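Local coordinates for protein phage integrase/site-specific recombinase (Haloarcula marismortui, PDB 3NRW) that probably binds DNA during site-specific recombination as a phage-type integrase, this chain being its N-terminal, all-helical core-binding domain, at residues A[4-12]-A[43-52]; A[77-88]-A[99-107]. All coordinates share one frame; numbering follows the deposited sequence.

Contact 1: A[4-12]-A[43-52]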
loop_
_atom_site.group_PDB
_atom_site.type_symbol
_atom_site.label_atom_id
_atom_site.label_comp_id
_atom_site.label_asym_id
_atom_site.label_seq_id
_atom_site.Cartn_x
_atom_site.Cartn_y
_atom_site.Cartn_z
ATOM N N ARG A 4 -8.817 -12.605 11.408
ATOM C CA ARG A 4 -9.025 -13.970 10.850
ATOM C C ARG A 4 -8.522 -14.075 9.407
ATOM O O ARG A 4 -7.692 -14.926 9.095
ATOM C CB ARG A 4 -10.512 -14.345 10.915
ATOM C CG ARG A 4 -10.853 -15.720 10.355
ATOM C CD ARG A 4 -10.336 -16.850 11.238
ATOM N NE ARG A 4 -8.879 -16.954 11.233
ATOM C CZ ARG A 4 -8.201 -17.896 11.882
ATOM N NH1 ARG A 4 -8.848 -18.816 12.586
ATOM N NH2 ARG A 4 -6.875 -17.922 11.825
ATOM N N PRO A 5 -9.013 -13.206 8.504
ATOM C CA PRO A 5 -8.545 -13.290 7.117
ATOM C C PRO A 5 -7.091 -12.848 6.944
ATOM O O PRO A 5 -6.577 -12.047 7.723
ATOM C CB PRO A 5 -9.526 -12.394 6.366
ATOM C CG PRO A 5 -9.842 -11.344 7.370
ATOM C CD PRO A 5 -10.012 -12.131 8.657
ATOM N N SER A 6 -6.437 -13.381 5.917
ATOM C CA SER A 6 -5.044 -13.056 5.639
ATOM C C SER A 6 -4.808 -12.967 4.136
ATOM O O SER A 6 -5.258 -13.827 3.376
ATOM C CB SER A 6 -4.136 -14.129 6.248
ATOM O OG SER A 6 -2.767 -13.826 6.045
ATOM N N LEU A 7 -4.112 -11.915 3.711
ATOM C CA LEU A 7 -3.805 -11.723 2.301
ATOM C C LEU A 7 -2.357 -11.312 2.108
ATOM O O LEU A 7 -1.811 -10.516 2.878
ATOM C CB LEU A 7 -4.703 -10.646 1.683
ATOM C CG LEU A 7 -6.211 -10.897 1.643
ATOM C CD1 LEU A 7 -6.906 -9.689 1.027
ATOM C CD2 LEU A 7 -6.508 -12.151 0.835
ATOM N N SER A 8 -1.746 -11.862 1.067
ATOM C CA SER A 8 -0.368 -11.545 0.730
ATOM C C SER A 8 -0.394 -10.174 0.084
ATOM O O SER A 8 -1.459 -9.679 -0.294
ATOM C CB SER A 8 0.174 -12.554 -0.280
ATOM O OG SER A 8 -0.518 -12.449 -1.516
ATOM N N PRO A 9 0.776 -9.534 -0.042
ATOM C CA PRO A 9 0.804 -8.214 -0.668
ATOM C C PRO A 9 0.148 -8.246 -2.056
ATOM O O PRO A 9 -0.721 -7.421 -2.354
ATOM C CB PRO A 9 2.296 -7.900 -0.720
ATOM C CG PRO A 9 2.782 -8.500 0.584
ATOM C CD PRO A 9 2.072 -9.848 0.592
ATOM N N ARG A 10 0.533 -9.207 -2.892
ATOM C CA ARG A 10 -0.035 -9.296 -4.236
ATOM C C ARG A 10 -1.553 -9.492 -4.205
ATOM O O ARG A 10 -2.282 -8.812 -4.930
ATOM C CB ARG A 10 0.630 -10.429 -5.031
ATOM C CG ARG A 10 0.457 -11.810 -4.436
ATOM C CD ARG A 10 1.213 -12.848 -5.247
ATOM N NE ARG A 10 0.912 -12.759 -6.674
ATOM C CZ ARG A 10 1.441 -13.561 -7.592
ATOM N NH1 ARG A 10 2.293 -14.511 -7.228
ATOM N NH2 ARG A 10 1.124 -13.416 -8.873
ATOM N N GLU A 11 -2.032 -10.400 -3.362
ATOM C CA GLU A 11 -3.471 -10.645 -3.270
ATOM C C GLU A 11 -4.209 -9.387 -2.819
ATOM O O GLU A 11 -5.251 -9.029 -3.377
ATOM C CB GLU A 11 -3.773 -11.774 -2.286
ATOM C CG GLU A 11 -3.166 -13.109 -2.653
ATOM C CD GLU A 11 -3.498 -14.171 -1.634
ATOM O OE1 GLU A 11 -3.267 -13.935 -0.425
ATOM O OE2 GLU A 11 -3.986 -15.248 -2.042
ATOM N N ALA A 12 -3.666 -8.724 -1.800
ATOM C CA ALA A 12 -4.265 -7.502 -1.264
ATOM C C ALA A 12 -4.265 -6.384 -2.302
ATOM O O ALA A 12 -5.203 -5.585 -2.366
ATOM C CB ALA A 12 -3.508 -7.050 -0.014
ATOM N N ALA A 43 7.818 -5.475 -0.425
ATOM C CA ALA A 43 7.329 -6.359 0.631
ATOM C C ALA A 43 7.707 -7.815 0.361
ATOM O O ALA A 43 8.163 -8.514 1.268
ATOM C CB ALA A 43 5.809 -6.231 0.774
ATOM N N GLU A 44 7.531 -8.270 -0.877
ATOM C CA GLU A 44 7.863 -9.650 -1.209
ATOM C C GLU A 44 9.355 -9.910 -1.001
ATOM O O GLU A 44 9.739 -10.958 -0.481
ATOM C CB GLU A 44 7.477 -9.975 -2.656
ATOM C CG GLU A 44 5.968 -9.918 -2.926
ATOM C CD GLU A 44 5.602 -10.363 -4.324
ATOM O OE1 GLU A 44 6.512 -10.461 -5.174
ATOM O OE2 GLU A 44 4.400 -10.605 -4.580
ATOM N N GLU A 45 10.194 -8.959 -1.396
ATOM C CA GLU A 45 11.634 -9.133 -1.227
ATOM C C GLU A 45 12.056 -9.129 0.236
ATOM O O GLU A 45 13.082 -9.713 0.593
ATOM C CB GLU A 45 12.389 -8.055 -2.004
ATOM C CG GLU A 45 12.442 -8.353 -3.487
ATOM C CD GLU A 45 13.248 -9.607 -3.792
ATOM O OE1 GLU A 45 13.116 -10.146 -4.906
ATOM O OE2 GLU A 45 14.019 -10.050 -2.919
ATOM N N ARG A 46 11.252 -8.482 1.078
ATOM C CA ARG A 46 11.515 -8.397 2.507
ATOM C C ARG A 46 10.803 -9.519 3.257
ATOM O O ARG A 46 10.668 -9.468 4.479
ATOM C CB ARG A 46 11.043 -7.047 3.056
ATOM C CG ARG A 46 11.752 -5.836 2.474
ATOM C CD ARG A 46 13.251 -5.915 2.697
ATOM N NE ARG A 46 13.789 -4.669 3.238
ATOM C CZ ARG A 46 13.524 -4.209 4.457
ATOM N NH1 ARG A 46 12.728 -4.892 5.267
ATOM N NH2 ARG A 46 14.056 -3.065 4.870
ATOM N N ASP A 47 10.335 -10.517 2.512
ATOM C CA ASP A 47 9.647 -11.679 3.070
ATOM C C ASP A 47 8.372 -11.379 3.861
ATOM O O ASP A 47 8.074 -12.052 4.847
ATOM C CB ASP A 47 10.601 -12.500 3.947
ATOM C CG ASP A 47 11.871 -12.906 3.218
ATOM O OD1 ASP A 47 11.779 -13.385 2.067
ATOM O OD2 ASP A 47 12.965 -12.753 3.803
ATOM N N ILE A 48 7.624 -10.363 3.445
ATOM C CA ILE A 48 6.359 -10.038 4.102
ATOM C C ILE A 48 5.293 -10.850 3.364
ATOM O O ILE A 48 4.871 -10.476 2.273
ATOM C CB ILE A 48 6.053 -8.532 3.985
ATOM C CG1 ILE A 48 7.084 -7.746 4.808
ATOM C CG2 ILE A 48 4.619 -8.232 4.450
ATOM C CD1 ILE A 48 7.038 -6.243 4.614
ATOM N N THR A 49 4.856 -11.956 3.964
ATOM C CA THR A 49 3.880 -12.842 3.327
ATOM C C THR A 49 2.412 -12.559 3.605
ATOM O O THR A 49 1.543 -13.115 2.939
ATOM C CB THR A 49 4.152 -14.313 3.698
ATOM O OG1 THR A 49 4.057 -14.465 5.119
ATOM C CG2 THR A 49 5.545 -14.729 3.239
ATOM N N ALA A 50 2.134 -11.712 4.593
ATOM C CA ALA A 50 0.762 -11.361 4.943
ATOM C C ALA A 50 0.752 -9.886 5.309
ATOM O O ALA A 50 1.626 -9.420 6.039
ATOM C CB ALA A 50 0.278 -12.205 6.126
HETATM N N MSE A 51 -0.234 -9.149 4.815
HETATM C CA MSE A 51 -0.292 -7.728 5.104
HETATM C C MSE A 51 -0.424 -7.417 6.592
HETATM O O MSE A 51 0.024 -6.365 7.047
HETATM C CB MSE A 51 -1.438 -7.078 4.321
HETATM C CG MSE A 51 -1.210 -7.029 2.816
HETATM SE SE MSE A 51 0.338 -5.945 2.283
HETATM C CE MSE A 51 -0.481 -4.176 2.407
ATOM N N ARG A 52 -1.024 -8.326 7.354
ATOM C CA ARG A 52 -1.186 -8.099 8.785
ATOM C C ARG A 52 0.169 -7.985 9.494
ATOM O O ARG A 52 0.257 -7.443 10.598
ATOM C CB ARG A 52 -2.010 -9.229 9.410
ATOM C CG ARG A 52 -2.494 -8.939 10.822
ATOM C CD ARG A 52 -3.230 -10.135 11.395
ATOM N NE ARG A 52 -4.399 -10.509 10.600
ATOM C CZ ARG A 52 -5.519 -9.795 10.520
ATOM N NH1 ARG A 52 -5.638 -8.655 11.183
ATOM N NH2 ARG A 52 -6.534 -10.237 9.791
HETATM O O HOH W 1 -2.775 -12.130 8.203
HETATM O O HOH W 2 -1.359 -14.202 3.802
HETATM O O HOH W 3 -3.132 -10.107 6.314
HETATM O O HOH W 4 2.738 -11.125 -2.387
#

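Contact 2: A[77-88]-A[99-107]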
loop_
_atom_site.group_PDB
_atom_site.type_symbol
_atom_site.label_atom_id
_atom_site.label_comp_id
_atom_site.label_asym_id
_atom_site.label_seq_id
_atom_site.Cartn_x
_atom_site.Cartn_y
_atom_site.Cartn_z
ATOM N N ASN A 77 4.415 11.679 -2.464
ATOM C CA ASN A 77 3.251 11.991 -1.643
ATOM C C ASN A 77 2.020 11.232 -2.136
ATOM O O ASN A 77 1.267 10.673 -1.338
ATOM C CB ASN A 77 2.964 13.496 -1.676
ATOM C CG ASN A 77 4.083 14.325 -1.069
ATOM O OD1 ASN A 77 3.985 15.552 -0.989
ATOM N ND2 ASN A 77 5.153 13.662 -0.640
ATOM N N GLY A 78 1.821 11.225 -3.452
ATOM C CA GLY A 78 0.678 10.542 -4.030
ATOM C C GLY A 78 0.784 9.042 -3.847
ATOM O O GLY A 78 -0.220 8.334 -3.761
ATOM N N GLU A 79 2.020 8.564 -3.780
ATOM C CA GLU A 79 2.289 7.150 -3.600
ATOM C C GLU A 79 1.960 6.741 -2.170
ATOM O O GLU A 79 1.345 5.696 -1.932
ATOM C CB GLU A 79 3.759 6.876 -3.886
ATOM C CG GLU A 79 4.065 5.443 -4.181
ATOM C CD GLU A 79 5.531 5.220 -4.436
ATOM O OE1 GLU A 79 6.087 5.869 -5.347
ATOM O OE2 GLU A 79 6.125 4.397 -3.714
HETATM N N MSE A 80 2.373 7.562 -1.212
HETATM C CA MSE A 80 2.105 7.252 0.188
HETATM C C MSE A 80 0.615 7.379 0.491
HETATM O O MSE A 80 0.083 6.641 1.320
HETATM C CB MSE A 80 2.917 8.171 1.114
HETATM C CG MSE A 80 4.441 7.963 1.050
HETATM SE SE MSE A 80 4.982 6.134 1.399
HETATM C CE MSE A 80 4.506 5.979 3.283
ATOM N N GLN A 81 -0.052 8.314 -0.181
ATOM C CA GLN A 81 -1.484 8.525 0.013
ATOM C C GLN A 81 -2.263 7.310 -0.485
ATOM O O GLN A 81 -3.245 6.886 0.132
ATOM C CB GLN A 81 -1.949 9.775 -0.733
ATOM C CG GLN A 81 -3.438 10.043 -0.607
ATOM C CD GLN A 81 -3.871 10.239 0.833
ATOM O OE1 GLN A 81 -3.447 11.185 1.497
ATOM N NE2 GLN A 81 -4.712 9.336 1.328
ATOM N N THR A 82 -1.833 6.755 -1.614
ATOM C CA THR A 82 -2.500 5.579 -2.142
ATOM C C THR A 82 -2.212 4.422 -1.195
ATOM O O THR A 82 -3.086 3.602 -0.940
ATOM C CB THR A 82 -2.029 5.239 -3.574
ATOM O OG1 THR A 82 -2.650 6.136 -4.507
ATOM C CG2 THR A 82 -2.405 3.807 -3.937
ATOM N N LEU A 83 -0.995 4.366 -0.659
ATOM C CA LEU A 83 -0.642 3.309 0.287
ATOM C C LEU A 83 -1.584 3.430 1.481
ATOM O O LEU A 83 -2.126 2.438 1.976
ATOM C CB LEU A 83 0.816 3.457 0.753
ATOM C CG LEU A 83 1.284 2.495 1.853
ATOM C CD1 LEU A 83 1.075 1.061 1.400
ATOM C CD2 LEU A 83 2.755 2.737 2.191
ATOM N N LYS A 84 -1.781 4.662 1.938
ATOM C CA LYS A 84 -2.658 4.932 3.071
ATOM C C LYS A 84 -4.097 4.484 2.795
ATOM O O LYS A 84 -4.714 3.810 3.622
ATOM C CB LYS A 84 -2.646 6.430 3.397
ATOM C CG LYS A 84 -3.664 6.841 4.451
ATOM C CD LYS A 84 -3.223 6.424 5.838
ATOM C CE LYS A 84 -2.584 7.586 6.582
ATOM N NZ LYS A 84 -3.596 8.612 6.968
ATOM N N ASN A 85 -4.633 4.863 1.640
ATOM C CA ASN A 85 -6.001 4.489 1.292
ATOM C C ASN A 85 -6.138 2.981 1.164
ATOM O O ASN A 85 -7.182 2.402 1.488
ATOM C CB ASN A 85 -6.424 5.153 -0.015
ATOM C CG ASN A 85 -6.390 6.658 0.071
ATOM O OD1 ASN A 85 -6.505 7.224 1.156
ATOM N ND2 ASN A 85 -6.242 7.317 -1.068
ATOM N N TRP A 86 -5.080 2.344 0.684
ATOM C CA TRP A 86 -5.083 0.901 0.526
ATOM C C TRP A 86 -5.211 0.239 1.892
ATOM O O TRP A 86 -6.057 -0.638 2.078
ATOM C CB TRP A 86 -3.796 0.470 -0.171
ATOM C CG TRP A 86 -3.636 -0.988 -0.401
ATOM C CD1 TRP A 86 -4.611 -1.904 -0.669
ATOM C CD2 TRP A 86 -2.390 -1.684 -0.499
ATOM N NE1 TRP A 86 -4.043 -3.138 -0.942
ATOM C CE2 TRP A 86 -2.683 -3.023 -0.846
ATOM C CE3 TRP A 86 -1.054 -1.299 -0.336
ATOM C CZ2 TRP A 86 -1.679 -3.979 -1.032
ATOM C CZ3 TRP A 86 -0.054 -2.256 -0.521
ATOM C CH2 TRP A 86 -0.376 -3.578 -0.868
ATOM N N LEU A 87 -4.393 0.665 2.849
ATOM C CA LEU A 87 -4.450 0.089 4.184
ATOM C C LEU A 87 -5.792 0.352 4.868
ATOM O O LEU A 87 -6.250 -0.470 5.661
ATOM C CB LEU A 87 -3.296 0.608 5.044
ATOM C CG LEU A 87 -1.902 0.216 4.537
ATOM C CD1 LEU A 87 -0.853 0.685 5.528
ATOM C CD2 LEU A 87 -1.813 -1.301 4.351
ATOM N N GLU A 88 -6.422 1.486 4.568
ATOM C CA GLU A 88 -7.727 1.789 5.162
ATOM C C GLU A 88 -8.730 0.750 4.674
ATOM O O GLU A 88 -9.560 0.269 5.443
ATOM C CB GLU A 88 -8.198 3.194 4.767
ATOM C CG GLU A 88 -7.252 4.293 5.226
ATOM C CD GLU A 88 -7.816 5.690 5.034
ATOM O OE1 GLU A 88 -8.499 5.928 4.016
ATOM O OE2 GLU A 88 -7.553 6.557 5.893
ATOM N N ASP A 99 -5.355 -0.217 13.689
ATOM C CA ASP A 99 -4.540 0.965 13.966
ATOM C C ASP A 99 -3.322 1.119 13.058
ATOM O O ASP A 99 -2.444 1.941 13.324
ATOM C CB ASP A 99 -4.080 0.973 15.430
ATOM C CG ASP A 99 -3.189 -0.209 15.776
ATOM O OD1 ASP A 99 -2.657 -0.239 16.905
ATOM O OD2 ASP A 99 -3.020 -1.113 14.929
ATOM N N LEU A 100 -3.268 0.348 11.978
ATOM C CA LEU A 100 -2.127 0.432 11.077
ATOM C C LEU A 100 -2.164 1.591 10.080
ATOM O O LEU A 100 -1.181 2.313 9.921
ATOM C CB LEU A 100 -1.961 -0.876 10.302
ATOM C CG LEU A 100 -0.716 -0.876 9.410
ATOM C CD1 LEU A 100 0.530 -1.087 10.269
ATOM C CD2 LEU A 100 -0.827 -1.971 8.373
ATOM N N PRO A 101 -3.299 1.787 9.392
ATOM C CA PRO A 101 -3.368 2.882 8.422
ATOM C C PRO A 101 -2.949 4.250 8.959
ATOM O O PRO A 101 -2.358 5.047 8.232
ATOM C CB PRO A 101 -4.823 2.833 7.946
ATOM C CG PRO A 101 -5.550 2.199 9.099
ATOM C CD PRO A 101 -4.604 1.120 9.531
ATOM N N GLU A 102 -3.234 4.512 10.232
ATOM C CA GLU A 102 -2.874 5.787 10.855
ATOM C C GLU A 102 -1.365 5.956 10.988
ATOM O O GLU A 102 -0.868 7.070 11.133
ATOM C CB GLU A 102 -3.502 5.899 12.250
ATOM C CG GLU A 102 -3.237 4.683 13.137
ATOM C CD GLU A 102 -3.115 5.023 14.616
ATOM O OE1 GLU A 102 -3.968 5.771 15.143
ATOM O OE2 GLU A 102 -2.166 4.520 15.256
ATOM N N LYS A 103 -0.636 4.846 10.948
ATOM C CA LYS A 103 0.811 4.902 11.084
ATOM C C LYS A 103 1.513 5.249 9.775
ATOM O O LYS A 103 2.739 5.346 9.729
ATOM C CB LYS A 103 1.326 3.573 11.642
ATOM C CG LYS A 103 0.817 3.297 13.050
ATOM C CD LYS A 103 1.193 1.920 13.544
ATOM C CE LYS A 103 0.703 1.715 14.974
ATOM N NZ LYS A 103 1.043 0.356 15.494
ATOM N N VAL A 104 0.736 5.443 8.712
ATOM C CA VAL A 104 1.306 5.796 7.414
ATOM C C VAL A 104 1.552 7.298 7.338
ATOM O O VAL A 104 0.618 8.097 7.423
ATOM C CB VAL A 104 0.374 5.406 6.247
ATOM C CG1 VAL A 104 1.000 5.836 4.928
ATOM C CG2 VAL A 104 0.129 3.905 6.248
ATOM N N HIS A 105 2.816 7.673 7.173
ATOM C CA HIS A 105 3.199 9.074 7.082
ATOM C C HIS A 105 3.094 9.587 5.647
ATOM O O HIS A 105 3.804 9.120 4.754
ATOM C CB HIS A 105 4.628 9.256 7.609
ATOM C CG HIS A 105 5.144 10.658 7.507
ATOM N ND1 HIS A 105 5.938 11.087 6.466
ATOM C CD2 HIS A 105 4.972 11.732 8.315
ATOM C CE1 HIS A 105 6.235 12.365 6.637
ATOM N NE2 HIS A 105 5.660 12.779 7.751
ATOM N N VAL A 106 2.196 10.545 5.432
ATOM C CA VAL A 106 2.002 11.119 4.108
ATOM C C VAL A 106 2.646 12.500 4.039
ATOM O O VAL A 106 2.077 13.487 4.507
ATOM C CB VAL A 106 0.499 11.241 3.758
ATOM C CG1 VAL A 106 0.332 11.855 2.374
ATOM C CG2 VAL A 106 -0.157 9.866 3.802
ATOM N N PRO A 107 3.852 12.584 3.457
ATOM C CA PRO A 107 4.575 13.851 3.328
ATOM C C PRO A 107 3.928 14.775 2.302
ATOM O O PRO A 107 3.445 15.853 2.646
ATOM C CB PRO A 107 5.970 13.402 2.911
ATOM C CG PRO A 107 5.678 12.202 2.064
ATOM C CD PRO A 107 4.633 11.473 2.882
#

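Contact 1: A[4-12]-A[43-52]
The ring of Pro-9 turns its CD-CG edge to the 43-52 segment, both carbons lying 3.3 Å from Ile-48 O, while CG also faces the CB of Ala-43 at 3.8 Å and the selenium of Met-51, a selenomethionine, at 3.9 Å. A proline suits the first turn of helix 9-20, where no backbone N-H is needed and the rigid ring can serve as an apolar wedge. Met-51 reaches it by bending at chi2 and chi3 (-63° and -80°), so that its CG rests against the CB of Ala-12, 3.6 Å away, while SE turns to the proline. The small methyls of Ala-12 and Ala-43 allow this close approach. One backbone bond joins the segments here: Met-51 N donates to Leu-7 O over 2.8 Å. Farther out, Arg-52, bent at chi3, brings NH2 to Pro-5 O at 2.7 Å, within the carbonyl plane but 15° out of the guanidinium plane; the same NH2 also bonds to Asp-94 O. Ser-6 OG takes up two waters, one leading to Thr-49 O and the other weakly to Arg-52 NE. At the exposed end, Arg-10 and Glu-44 cross with their charged groups apart, and a water links Arg-10 N to Glu-44 OE2. Ser-8 N donates to Glu-11 OE1, while Ser-8 OG accepts from Glu-11 N at 3.1 Å. This reciprocal pair is a capping box at the start of helix 9-20, packed beside the Schellman motif, with Asp-47 at positive phi, that closes helix 26-45 in the core-binding domain.

Contact 2: A[77-88]-A[99-107]
Val-104 sits between Lys-84, Met-80 and Leu-87. Lys-84 reaches across the 99-107 segment there, its side chain and that of Val-104 running past each other in opposite directions. The CB of Lys-84 stands 4.0 Å from Val-104 CG1. CG, anti to the backbone N (chi1 173°), only carries the chain onward. CD then passes Val-104 CB at 3.8 Å, and CE, 3.7 Å from the same atom and 3.3 Å from Val-104 O, takes the chain to NZ. A lysine suits this border because its methylenes can shield an apolar residue while its end is charged. On the inner side, Leu-87 CD1 presses tightly on Val-104 CG2 at 3.4 Å and also touches Leu-100 CD2, while Leu-87 CB meets Pro-101 CB at 4.0 Å. Selenomethionine Met-80 curls so that CE reaches Val-104 CG1 at 3.9 Å and CG meets Pro-107 CD. Val-104 thus turns CG2 to Leu-87 and CG1 to Met-80 and Lys-84; a beta-branched residue suits such two-sided packing. At the end of the modelled chain, the Asn-77 amide crosses Pro-107 obliquely. No hydrogen bond joins the segments; His-105 points away from the helix, its ND1 hydrogen-bonded to Glu-63 OE1 of helix 56-67. The arrangement is an extended segment following helix 73-92 in this N-terminal domain, with a 3-10 turn at 101-103, packed apolarly along that helix.

In the fold
Contact 1 closes before contact 2 opens along the chain, and their centres lie 16 Å apart on opposite sides of the domain's centre. Contact 1 ties the start of helix 9-20 to the end of helix 26-45 and the loop that follows; contact 2 lays the last modelled segment on helix 73-92. That last helix bridges them: Trp-86 NE1 probably donates to Ala-12 O, and the CE of Met-51 packs on both Trp-86 and Leu-87. Leu-87 therefore meets the 99-107 segment as well as the loop of contact 1. Together they hold the beginning and the end of the modelled domain against helix 73-92, as parts of one compact all-helical core-binding domain.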